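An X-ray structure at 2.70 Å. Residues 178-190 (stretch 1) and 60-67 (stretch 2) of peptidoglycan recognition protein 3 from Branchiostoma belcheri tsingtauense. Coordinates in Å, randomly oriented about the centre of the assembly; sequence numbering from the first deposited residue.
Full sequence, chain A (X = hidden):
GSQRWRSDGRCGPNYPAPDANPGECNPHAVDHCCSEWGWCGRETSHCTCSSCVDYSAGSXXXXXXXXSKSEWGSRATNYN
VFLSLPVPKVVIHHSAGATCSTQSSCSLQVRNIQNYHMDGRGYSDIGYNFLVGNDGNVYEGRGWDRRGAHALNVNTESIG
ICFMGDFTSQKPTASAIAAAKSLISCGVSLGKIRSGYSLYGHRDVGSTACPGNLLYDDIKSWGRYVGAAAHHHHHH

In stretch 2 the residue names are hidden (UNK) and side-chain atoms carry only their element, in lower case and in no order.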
# COMPACT_ATOMS: atom_id res chain seq x y z
N ALA A 178 5.45 3.20 -3.99
CA ALA A 178 5.93 1.84 -3.77
C ALA A 178 5.35 1.24 -2.49
O ALA A 178 4.95 0.08 -2.47
CB ALA A 178 7.44 1.82 -3.71
N ALA A 179 5.30 2.05 -1.44
CA ALA A 179 4.75 1.61 -0.17
C ALA A 179 3.26 1.28 -0.28
O ALA A 179 2.80 0.29 0.29
CB ALA A 179 4.99 2.65 0.91
N ALA A 180 2.51 2.11 -1.00
CA ALA A 180 1.09 1.86 -1.19
C ALA A 180 0.84 0.58 -2.00
O ALA A 180 0.00 -0.25 -1.62
CB ALA A 180 0.43 3.04 -1.87
N LYS A 181 1.56 0.44 -3.10
CA LYS A 181 1.44 -0.74 -3.94
C LYS A 181 1.79 -2.01 -3.17
O LYS A 181 1.11 -3.02 -3.28
CB LYS A 181 2.34 -0.62 -5.18
CG LYS A 181 1.94 0.51 -6.12
CD LYS A 181 2.81 0.52 -7.36
CE LYS A 181 2.34 1.57 -8.36
NZ LYS A 181 3.17 1.58 -9.60
N SER A 182 2.86 -1.94 -2.37
CA SER A 182 3.27 -3.08 -1.56
C SER A 182 2.23 -3.37 -0.49
O SER A 182 2.01 -4.52 -0.14
CB SER A 182 4.62 -2.82 -0.90
OG SER A 182 5.58 -2.45 -1.87
N LEU A 183 1.58 -2.33 0.02
CA LEU A 183 0.54 -2.51 1.02
C LEU A 183 -0.60 -3.31 0.41
O LEU A 183 -1.06 -4.30 0.98
CB LEU A 183 0.02 -1.16 1.53
CG LEU A 183 -1.10 -1.26 2.56
CD1 LEU A 183 -0.61 -1.97 3.82
CD2 LEU A 183 -1.63 0.12 2.91
N ILE A 184 -1.05 -2.86 -0.76
CA ILE A 184 -2.11 -3.54 -1.49
C ILE A 184 -1.74 -5.00 -1.75
O ILE A 184 -2.54 -5.91 -1.48
CB ILE A 184 -2.40 -2.84 -2.83
CG1 ILE A 184 -2.87 -1.40 -2.57
CG2 ILE A 184 -3.46 -3.59 -3.61
CD1 ILE A 184 -3.09 -0.58 -3.84
N SER A 185 -0.53 -5.21 -2.26
CA SER A 185 -0.03 -6.55 -2.55
C SER A 185 -0.07 -7.44 -1.30
O SER A 185 -0.52 -8.57 -1.36
CB SER A 185 1.40 -6.47 -3.09
OG SER A 185 1.91 -7.75 -3.42
N CYS A 186 0.40 -6.90 -0.19
CA CYS A 186 0.42 -7.59 1.10
C CYS A 186 -0.98 -8.01 1.50
O CYS A 186 -1.22 -9.16 1.89
CB CYS A 186 1.01 -6.65 2.16
SG CYS A 186 1.23 -7.38 3.80
N GLY A 187 -1.92 -7.07 1.39
CA GLY A 187 -3.31 -7.35 1.71
C GLY A 187 -3.87 -8.46 0.84
O GLY A 187 -4.68 -9.26 1.30
N VAL A 188 -3.44 -8.50 -0.42
CA VAL A 188 -3.86 -9.57 -1.32
C VAL A 188 -3.26 -10.91 -0.90
O VAL A 188 -3.94 -11.94 -0.90
CB VAL A 188 -3.48 -9.25 -2.79
CG1 VAL A 188 -3.85 -10.41 -3.70
CG2 VAL A 188 -4.17 -7.99 -3.25
N SER A 189 -1.99 -10.89 -0.51
CA SER A 189 -1.28 -12.10 -0.10
C SER A 189 -1.87 -12.69 1.18
O SER A 189 -1.81 -13.90 1.39
CB SER A 189 0.21 -11.82 0.08
OG SER A 189 0.46 -11.06 1.24
N LEU A 190 -2.43 -11.83 2.03
CA LEU A 190 -3.04 -12.27 3.28
C LEU A 190 -4.49 -12.73 3.11
O LEU A 190 -5.03 -13.46 3.94
CB LEU A 190 -2.98 -11.16 4.33
CG LEU A 190 -1.60 -10.74 4.82
CD1 LEU A 190 -1.69 -9.54 5.75
CD2 LEU A 190 -0.90 -11.89 5.51
N UNK A 60 12.53 -5.17 0.94
CA UNK A 60 11.99 -4.94 -0.39
C UNK A 60 10.95 -6.00 -0.73
O UNK A 60 10.62 -6.21 -1.90
c UNK A 60 13.12 -4.98 -1.43
o UNK A 60 14.23 -4.22 -0.99
N UNK A 61 10.42 -6.66 0.30
CA UNK A 61 9.46 -7.73 0.11
C UNK A 61 8.07 -7.25 -0.27
O UNK A 61 7.88 -6.08 -0.62
N UNK A 62 7.10 -8.16 -0.22
CA UNK A 62 5.73 -7.81 -0.57
C UNK A 62 5.11 -6.92 0.49
O UNK A 62 4.37 -5.99 0.18
o UNK A 62 4.84 -9.83 0.46
c UNK A 62 5.37 -9.93 -1.88
c UNK A 62 4.85 -9.07 -0.75
N UNK A 63 5.42 -7.20 1.76
CA UNK A 63 4.87 -6.42 2.86
C UNK A 63 5.83 -5.33 3.34
O UNK A 63 6.95 -5.62 3.77
s UNK A 63 3.02 -8.34 3.71
c UNK A 63 4.49 -7.34 4.02
N UNK A 64 5.40 -4.06 3.25
CA UNK A 64 6.18 -2.90 3.69
C UNK A 64 6.11 -2.76 5.20
O UNK A 64 5.17 -3.28 5.80
c UNK A 64 4.02 -2.18 3.01
c UNK A 64 5.45 -1.73 3.04
c UNK A 64 4.07 -3.66 2.74
N UNK A 65 7.08 -2.09 5.82
CA UNK A 65 7.00 -1.87 7.26
C UNK A 65 5.85 -0.93 7.61
O UNK A 65 5.86 0.24 7.23
n UNK A 65 9.49 -2.96 12.27
c UNK A 65 8.29 -1.11 9.33
c UNK A 65 8.32 -1.35 7.82
n UNK A 65 8.02 -2.01 13.76
c UNK A 65 8.34 -2.33 12.51
c UNK A 65 7.79 -2.34 10.10
n UNK A 65 7.52 -2.03 11.51
N UNK A 66 4.86 -1.46 8.31
CA UNK A 66 3.72 -0.68 8.76
C UNK A 66 3.96 -0.14 10.16
O UNK A 66 4.16 -0.90 11.11
c UNK A 66 1.05 -3.10 7.31
c UNK A 66 2.17 -2.10 7.36
c UNK A 66 2.43 -1.52 8.76
c UNK A 66 1.24 -0.69 9.23
N UNK A 67 3.94 1.19 10.29
CA UNK A 67 4.04 1.83 11.60
C UNK A 67 2.71 1.66 12.33
O UNK A 67 1.69 2.19 11.89
c UNK A 67 5.65 3.55 10.70
c UNK A 67 4.35 3.34 11.46
c UNK A 67 4.43 3.99 12.82

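Position 60 carries one carbon followed by one oxygen; its CA-to-CB bond points away from the helix, and CB stays 8.0 Å from OG of Ser182. This is Ser60. Position 61 has no side-chain atoms at all and is therefore Gly61. Its backbone alone approaches the helix, with its O 4.5 Å from OG of Ser182, too far for a hydrogen bond; that hydroxyl instead donates to O of Ala178, one turn back, at 2.7 Å.

At position 62 the first carbon carries one oxygen and one carbon, a fork that distinguishes a secondary alcohol from the three carbons of valine. The CB lies 4.2 Å from OG of Ser185, and the residue is Thr62. Its backbone makes the tighter approach: O of Thr62 sits 2.8 Å from O of Ser182. Both atoms are acceptors, so the short distance is a close packing of carbonyls and not a hydrogen bond; O of Ser182 already receives N of Cys186 within the helix.

Position 63 has one carbon and then one sulfur. The sulfur is 2.0 Å from SG of Cys186, a covalent distance, which identifies Cys63 and a disulfide. The chi3 of 85° is close to the relaxed value near 90°, and the chi1 angles are m for Cys63 and t for Cys186.

Three carbons at position 64 close a ring onto the backbone nitrogen, as in proline alone among the standard residues. Pro64 points toward the helix and lies along its backbone: CD is 3.6 Å from O of Ser182, and CG is 3.9 Å from both O of Ala179 and N of Leu183.

Position 65 extends through three carbons and a nitrogen to a carbon bearing two more nitrogens, a guanidinium group. The side chain of Arg65 is out of reach, its nearest atom, CB, lying 8.7 Å from CB of Ala179. Position 66 holds four carbons, forked at the first with one arm two carbons long, hence Ile66. Its CD1 reaches CD1 of Leu183 at 4.0 Å, although the CA-to-CB bond points sideways. At position 67 one carbon carries two others; this is Val67, whose CG2 comes no closer than 9.9 Å to CB of Ala179.

The contact thus joins one covalent link to apolar packing, with no hydrogen bond across it. The Cys186–Cys63 disulfide ties residues more than a hundred positions apart in sequence, while Pro64 and Ile66 continue the contact along the helix at Leu183. Together the two stretches bury 384 Å².

Stretch 2, residues 60-67: SGTCPRIV
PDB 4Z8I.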